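Local coordinates for protein 5-formyl-3-hydroxy-2-methylpyridine 4-carboxylate 5-dehydrogenase (Mesorhizobium japonicum MAFF 303099, PDB 4OM8) that oxidises 5-formyl-3-hydroxy-2-methylpyridine-4-carboxylate with NAD(+) in vitamin B6 degradation and can also reduce it with NADH to 4-pyridoxate, at residues A18-D32 against I57-D71. Sequence-based numbering, arbitrary orientation.
Sequences AARLARGGLQVVAYD and IALPSAGVGTVRFTD. With NAD (nicotinamide-adenine-dinucleotide), chain C.
Val28 and Ala30 pair with strand 66-70 through four backbone hydrogen bonds: Val28 N to Thr66 O (2.8 Å), Arg68 N to Val28 O, Ala30 N to Arg68 O (2.8 Å) and Thr70 N to Ala30 O. Val28 thus bonds to both neighbours of Val67 and Ala30 to both neighbours of Phe69, the parallel pattern, and the strand axes diverge by 22°. At Gly25, whose positive phi closes the helix in a Schellman motif, and at Leu26 the pairing is weak: Gly65 N to Gly25 O is bent to 127° at the hydrogen, Thr66 N to Leu26 O similarly.

Among polar side chains, Arg23 bends at chi2 and chi3, which brings NH1 to Ile57 O (3.0 Å), the carbonyl lying near the guanidinium plane; Glu49 and Asp53 add salt bridges. A leucine here would probably leave Ile57 O without this donor and both acidic groups without their cationic mate. Ile57 CG2 lies over the centre of the Arg20 guanidinium, 3.7 Å from CZ, while NH2 bonds to Ile171 O. On the sheet face opposite Ala30 and Phe69, Val29 CG1 lies 3.8 Å above the Arg68 guanidinium, offset toward its rim; Arg68 NH2 bridges to Asp75.

Apolar packing presses Val67 CG2 on Ala22 CB at 3.5 Å, tighter than usual, and Phe69 CD1 meets Ala30 CB at 3.7 Å.

Just past strand 27-31, Asp32 takes both adenosine ribose hydroxyls of NAD, OD2 accepting from O3B at 2.6 Å. Strands 27-31 and 66-70, joined by helix 35-54, form a beta-alpha-beta unit of the Rossmann fold, with 27-31 between 66-70 and 4-8.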
loop_
_atom_site.group_PDB
_atom_site.type_symbol
_atom_site.label_atom_id
_atom_site.label_comp_id
_atom_site.label_asym_id
_atom_site.label_seq_id
_atom_site.Cartn_x
_atom_site.Cartn_y
_atom_site.Cartn_z
ATOM N N ALA A 18 20.469 -15.002 -3.458
ATOM C CA ALA A 18 21.817 -15.353 -3.905
ATOM C C ALA A 18 22.188 -14.570 -5.160
ATOM O O ALA A 18 23.267 -13.968 -5.239
ATOM C CB ALA A 18 21.920 -16.860 -4.163
ATOM N N ALA A 19 21.290 -14.560 -6.132
ATOM C CA ALA A 19 21.543 -13.834 -7.372
ATOM C C ALA A 19 21.779 -12.342 -7.110
ATOM O O ALA A 19 22.689 -11.741 -7.677
ATOM C CB ALA A 19 20.389 -14.029 -8.333
ATOM N N ARG A 20 20.968 -11.747 -6.234
ATOM C CA ARG A 20 21.051 -10.310 -6.023
ATOM C C ARG A 20 22.336 -9.942 -5.311
ATOM O O ARG A 20 22.948 -8.918 -5.616
ATOM C CB ARG A 20 19.853 -9.794 -5.216
ATOM C CG ARG A 20 19.890 -8.284 -4.984
ATOM C CD ARG A 20 19.885 -7.564 -6.313
ATOM N NE ARG A 20 19.995 -6.110 -6.213
ATOM C CZ ARG A 20 21.148 -5.449 -6.173
ATOM N NH1 ARG A 20 22.306 -6.112 -6.187
ATOM N NH2 ARG A 20 21.149 -4.122 -6.122
ATOM N N LEU A 21 22.733 -10.762 -4.340
ATOM C CA LEU A 21 23.980 -10.512 -3.639
ATOM C C LEU A 21 25.182 -10.675 -4.569
ATOM O O LEU A 21 26.102 -9.860 -4.538
ATOM C CB LEU A 21 24.106 -11.451 -2.436
ATOM C CG LEU A 21 23.114 -11.135 -1.312
ATOM C CD1 LEU A 21 23.101 -12.266 -0.281
ATOM C CD2 LEU A 21 23.470 -9.814 -0.629
ATOM N N ALA A 22 25.175 -11.708 -5.400
ATOM C CA ALA A 22 26.276 -11.891 -6.340
ATOM C C ALA A 22 26.359 -10.748 -7.339
ATOM O O ALA A 22 27.449 -10.351 -7.747
ATOM C CB ALA A 22 26.133 -13.205 -7.071
ATOM N N ARG A 23 25.205 -10.224 -7.741
ATOM C CA ARG A 23 25.179 -9.120 -8.697
ATOM C C ARG A 23 25.837 -7.874 -8.088
ATOM O O ARG A 23 26.322 -6.999 -8.801
ATOM C CB ARG A 23 23.730 -8.831 -9.121
ATOM C CG ARG A 23 23.566 -7.832 -10.273
ATOM C CD ARG A 23 24.168 -8.359 -11.564
ATOM N NE ARG A 23 23.488 -9.557 -12.048
ATOM C CZ ARG A 23 22.623 -9.564 -13.063
ATOM N NH1 ARG A 23 22.323 -8.435 -13.683
ATOM N NH2 ARG A 23 22.051 -10.701 -13.442
ATOM N N GLY A 24 25.860 -7.802 -6.758
ATOM C CA GLY A 24 26.538 -6.722 -6.062
ATOM C C GLY A 24 28.043 -6.923 -5.937
ATOM O O GLY A 24 28.741 -6.073 -5.391
ATOM N N GLY A 25 28.551 -8.038 -6.444
ATOM C CA GLY A 25 29.983 -8.277 -6.426
ATOM C C GLY A 25 30.427 -9.305 -5.400
ATOM O O GLY A 25 31.594 -9.663 -5.355
ATOM N N LEU A 26 29.498 -9.787 -4.583
ATOM C CA LEU A 26 29.829 -10.697 -3.493
ATOM C C LEU A 26 30.005 -12.124 -3.978
ATOM O O LEU A 26 29.401 -12.527 -4.976
ATOM C CB LEU A 26 28.733 -10.652 -2.426
ATOM C CG LEU A 26 28.632 -9.443 -1.489
ATOM C CD1 LEU A 26 29.879 -9.291 -0.618
ATOM C CD2 LEU A 26 28.326 -8.135 -2.215
ATOM N N GLN A 27 30.840 -12.899 -3.284
ATOM C CA GLN A 27 30.922 -14.326 -3.544
ATOM C C GLN A 27 29.864 -15.027 -2.714
ATOM O O GLN A 27 29.855 -14.863 -1.504
ATOM C CB GLN A 27 32.305 -14.869 -3.189
ATOM C CG GLN A 27 32.367 -16.391 -3.135
ATOM C CD GLN A 27 33.657 -16.898 -2.520
ATOM O OE1 GLN A 27 34.735 -16.758 -3.115
ATOM N NE2 GLN A 27 33.559 -17.496 -1.327
ATOM N N VAL A 28 28.986 -15.796 -3.358
ATOM C CA VAL A 28 27.884 -16.439 -2.645
ATOM C C VAL A 28 27.967 -17.945 -2.808
ATOM O O VAL A 28 28.038 -18.443 -3.932
ATOM C CB VAL A 28 26.509 -15.935 -3.159
ATOM C CG1 VAL A 28 25.360 -16.636 -2.434
ATOM C CG2 VAL A 28 26.399 -14.431 -3.005
ATOM N N VAL A 29 27.964 -18.671 -1.687
ATOM C CA VAL A 29 27.823 -20.125 -1.741
ATOM C C VAL A 29 26.582 -20.495 -0.936
ATOM O O VAL A 29 26.405 -20.035 0.185
ATOM C CB VAL A 29 29.077 -20.850 -1.207
ATOM C CG1 VAL A 29 28.940 -22.352 -1.403
ATOM C CG2 VAL A 29 30.320 -20.357 -1.946
ATOM N N ALA A 30 25.703 -21.296 -1.524
ATOM C CA ALA A 30 24.421 -21.570 -0.893
ATOM C C ALA A 30 24.219 -23.058 -0.702
ATOM O O ALA A 30 24.668 -23.877 -1.522
ATOM C CB ALA A 30 23.286 -20.983 -1.715
ATOM N N TYR A 31 23.519 -23.396 0.376
ATOM C CA TYR A 31 23.341 -24.775 0.811
ATOM C C TYR A 31 21.898 -25.033 1.177
ATOM O O TYR A 31 21.226 -24.155 1.690
ATOM C CB TYR A 31 24.244 -25.071 2.017
ATOM C CG TYR A 31 23.894 -26.329 2.782
ATOM C CD1 TYR A 31 24.358 -27.573 2.366
ATOM C CD2 TYR A 31 23.112 -26.274 3.934
ATOM C CE1 TYR A 31 24.039 -28.735 3.070
ATOM C CE2 TYR A 31 22.794 -27.420 4.636
ATOM C CZ TYR A 31 23.246 -28.642 4.201
ATOM O OH TYR A 31 22.925 -29.776 4.914
ATOM N N ASP A 32 21.431 -26.248 0.926
ATOM C CA ASP A 32 20.124 -26.669 1.413
ATOM C C ASP A 32 20.233 -28.142 1.769
ATOM O O ASP A 32 20.962 -28.882 1.105
ATOM C CB ASP A 32 19.032 -26.437 0.358
ATOM C CG ASP A 32 17.620 -26.489 0.941
ATOM O OD1 ASP A 32 17.206 -27.559 1.438
ATOM O OD2 ASP A 32 16.917 -25.450 0.883
ATOM N N ILE A 57 20.216 -3.732 -13.178
ATOM C CA ILE A 57 21.165 -3.821 -12.069
ATOM C C ILE A 57 22.508 -4.391 -12.522
ATOM O O ILE A 57 22.588 -5.532 -12.977
ATOM C CB ILE A 57 20.604 -4.686 -10.942
ATOM C CG1 ILE A 57 19.290 -4.089 -10.432
ATOM C CG2 ILE A 57 21.619 -4.810 -9.808
ATOM C CD1 ILE A 57 18.586 -4.977 -9.455
ATOM N N ALA A 58 23.564 -3.600 -12.382
ATOM C CA ALA A 58 24.870 -4.001 -12.905
ATOM C C ALA A 58 25.792 -4.615 -11.852
ATOM O O ALA A 58 25.684 -4.315 -10.663
ATOM C CB ALA A 58 25.548 -2.807 -13.553
ATOM N N LEU A 59 26.702 -5.476 -12.306
ATOM C CA LEU A 59 27.833 -5.914 -11.492
ATOM C C LEU A 59 28.775 -4.723 -11.375
ATOM O O LEU A 59 28.951 -3.990 -12.355
ATOM C CB LEU A 59 28.546 -7.107 -12.137
ATOM C CG LEU A 59 28.529 -8.503 -11.505
ATOM C CD1 LEU A 59 29.077 -9.533 -12.500
ATOM C CD2 LEU A 59 29.311 -8.553 -10.197
ATOM N N PRO A 60 29.372 -4.511 -10.185
ATOM C CA PRO A 60 30.355 -3.429 -10.065
ATOM C C PRO A 60 31.639 -3.875 -10.738
ATOM O O PRO A 60 31.723 -5.016 -11.196
ATOM C CB PRO A 60 30.537 -3.248 -8.550
ATOM C CG PRO A 60 30.051 -4.515 -7.930
ATOM C CD PRO A 60 29.196 -5.263 -8.930
ATOM N N SER A 61 32.632 -3.007 -10.798
ATOM C CA SER A 61 33.803 -3.343 -11.578
ATOM C C SER A 61 34.797 -4.166 -10.760
ATOM O O SER A 61 35.914 -4.403 -11.204
ATOM C CB SER A 61 34.454 -2.074 -12.101
ATOM O OG SER A 61 33.497 -1.282 -12.780
ATOM N N ALA A 62 34.384 -4.602 -9.572
ATOM C CA ALA A 62 35.262 -5.387 -8.703
ATOM C C ALA A 62 34.484 -6.360 -7.820
ATOM O O ALA A 62 33.297 -6.162 -7.555
ATOM C CB ALA A 62 36.111 -4.464 -7.843
ATOM N N GLY A 63 35.161 -7.407 -7.358
ATOM C CA GLY A 63 34.520 -8.424 -6.546
ATOM C C GLY A 63 34.355 -9.711 -7.326
ATOM O O GLY A 63 34.446 -9.727 -8.553
ATOM N N VAL A 64 34.097 -10.795 -6.604
ATOM C CA VAL A 64 33.950 -12.116 -7.208
ATOM C C VAL A 64 32.636 -12.227 -7.994
ATOM O O VAL A 64 32.635 -12.604 -9.172
ATOM C CB VAL A 64 34.030 -13.215 -6.122
ATOM C CG1 VAL A 64 33.637 -14.573 -6.680
ATOM C CG2 VAL A 64 35.436 -13.261 -5.515
ATOM N N GLY A 65 31.520 -11.915 -7.336
ATOM C CA GLY A 65 30.228 -11.844 -8.004
ATOM C C GLY A 65 29.701 -13.137 -8.591
ATOM O O GLY A 65 29.182 -13.146 -9.706
ATOM N N THR A 66 29.807 -14.231 -7.845
ATOM C CA THR A 66 29.338 -15.526 -8.314
ATOM C C THR A 66 28.402 -16.202 -7.326
ATOM O O THR A 66 28.387 -15.878 -6.132
ATOM C CB THR A 66 30.496 -16.491 -8.578
ATOM O OG1 THR A 66 31.239 -16.673 -7.367
ATOM C CG2 THR A 66 31.422 -15.955 -9.679
ATOM N N VAL A 67 27.622 -17.152 -7.840
ATOM C CA VAL A 67 26.772 -18.016 -7.029
ATOM C C VAL A 67 27.137 -19.469 -7.283
ATOM O O VAL A 67 27.278 -19.882 -8.438
ATOM C CB VAL A 67 25.272 -17.834 -7.354
ATOM C CG1 VAL A 67 24.418 -18.787 -6.509
ATOM C CG2 VAL A 67 24.835 -16.406 -7.144
ATOM N N ARG A 68 27.290 -20.241 -6.207
ATOM C CA ARG A 68 27.476 -21.686 -6.291
ATOM C C ARG A 68 26.608 -22.379 -5.255
ATOM O O ARG A 68 26.514 -21.912 -4.122
ATOM C CB ARG A 68 28.950 -22.059 -6.076
ATOM C CG ARG A 68 29.218 -23.552 -6.091
ATOM C CD ARG A 68 30.714 -23.852 -6.099
ATOM N NE ARG A 68 31.441 -23.420 -4.899
ATOM C CZ ARG A 68 31.546 -24.164 -3.796
ATOM N NH1 ARG A 68 30.940 -25.343 -3.733
ATOM N NH2 ARG A 68 32.237 -23.725 -2.751
ATOM N N PHE A 69 25.974 -23.482 -5.648
ATOM C CA PHE A 69 25.196 -24.312 -4.738
ATOM C C PHE A 69 26.003 -25.541 -4.329
ATOM O O PHE A 69 26.709 -26.140 -5.146
ATOM C CB PHE A 69 23.876 -24.775 -5.379
ATOM C CG PHE A 69 22.909 -23.663 -5.688
ATOM C CD1 PHE A 69 23.008 -22.434 -5.063
ATOM C CD2 PHE A 69 21.886 -23.866 -6.596
ATOM C CE1 PHE A 69 22.117 -21.423 -5.344
ATOM C CE2 PHE A 69 20.987 -22.853 -6.887
ATOM C CZ PHE A 69 21.110 -21.630 -6.262
ATOM N N THR A 70 25.860 -25.943 -3.073
ATOM C CA THR A 70 26.558 -27.120 -2.569
ATOM C C THR A 70 25.679 -27.902 -1.589
ATOM O O THR A 70 24.767 -27.337 -0.961
ATOM C CB THR A 70 27.897 -26.736 -1.889
ATOM O OG1 THR A 70 28.595 -27.924 -1.490
ATOM C CG2 THR A 70 27.662 -25.849 -0.662
ATOM N N ASP A 71 25.948 -29.205 -1.464
ATOM C CA ASP A 71 25.217 -30.054 -0.521
ATOM C C ASP A 71 26.045 -30.346 0.734
ATOM O O ASP A 71 25.712 -31.237 1.529
ATOM C CB ASP A 71 24.790 -31.370 -1.197
ATOM C CG ASP A 71 25.966 -32.302 -1.468
ATOM O OD1 ASP A 71 27.113 -31.819 -1.592
ATOM O OD2 ASP A 71 25.739 -33.530 -1.572
HETATM P PA NAD C . 10.825 -22.250 2.397
HETATM O O1A NAD C . 10.025 -23.255 3.208
HETATM O O2A NAD C . 10.398 -21.889 0.982
HETATM O O5B NAD C . 12.345 -22.774 2.337
HETATM C C5B NAD C . 13.014 -23.300 3.484
HETATM C C4B NAD C . 14.208 -24.105 2.992
HETATM O O4B NAD C . 15.035 -24.456 4.101
HETATM C C3B NAD C . 13.761 -25.404 2.322
HETATM O O3B NAD C . 14.298 -25.488 0.995
HETATM C C2B NAD C . 14.315 -26.490 3.235
HETATM O O2B NAD C . 14.702 -27.698 2.560
HETATM C C1B NAD C . 15.508 -25.788 3.853
HETATM N N9A NAD C . 16.009 -26.356 5.118
HETATM C C8A NAD C . 15.304 -26.927 6.109
HETATM N N7A NAD C . 16.124 -27.301 7.123
HETATM C C5A NAD C . 17.378 -26.959 6.782
HETATM C C6A NAD C . 18.717 -27.065 7.386
HETATM N N6A NAD C . 18.898 -27.626 8.607
HETATM N N1A NAD C . 19.763 -26.583 6.679
HETATM C C2A NAD C . 19.608 -26.026 5.466
HETATM N N3A NAD C . 18.418 -25.898 4.856
HETATM C C4A NAD C . 17.293 -26.343 5.457
HETATM O O3 NAD C . 11.000 -20.948 3.331
HETATM P PN NAD C . 11.119 -19.419 2.842
HETATM O O1N NAD C . 9.744 -18.902 2.463
HETATM O O2N NAD C . 12.256 -19.230 1.865
HETATM O O5D NAD C . 11.526 -18.693 4.212
HETATM C C5D NAD C . 12.776 -18.955 4.863
HETATM C C4D NAD C . 12.899 -17.983 6.030
HETATM O O4D NAD C . 12.741 -16.665 5.512
HETATM C C3D NAD C . 11.798 -18.162 7.063
HETATM O O3D NAD C . 12.338 -17.766 8.327
HETATM C C2D NAD C . 10.743 -17.151 6.657
HETATM O O2D NAD C . 9.981 -16.686 7.776
HETATM C C1D NAD C . 11.598 -16.028 6.098
HETATM N N1N NAD C . 10.935 -15.181 5.093
HETATM C C2N NAD C . 10.005 -15.658 4.241
HETATM C C3N NAD C . 9.427 -14.808 3.294
HETATM C C7N NAD C . 8.357 -15.264 2.337
HETATM O O7N NAD C . 8.270 -16.427 1.973
HETATM N N7N NAD C . 7.490 -14.343 1.920
HETATM C C4N NAD C . 9.821 -13.477 3.232
HETATM C C5N NAD C . 10.791 -13.021 4.114
HETATM C C6N NAD C . 11.339 -13.905 5.032
HETATM O O HOH W 1 30.374 -18.583 -5.441
#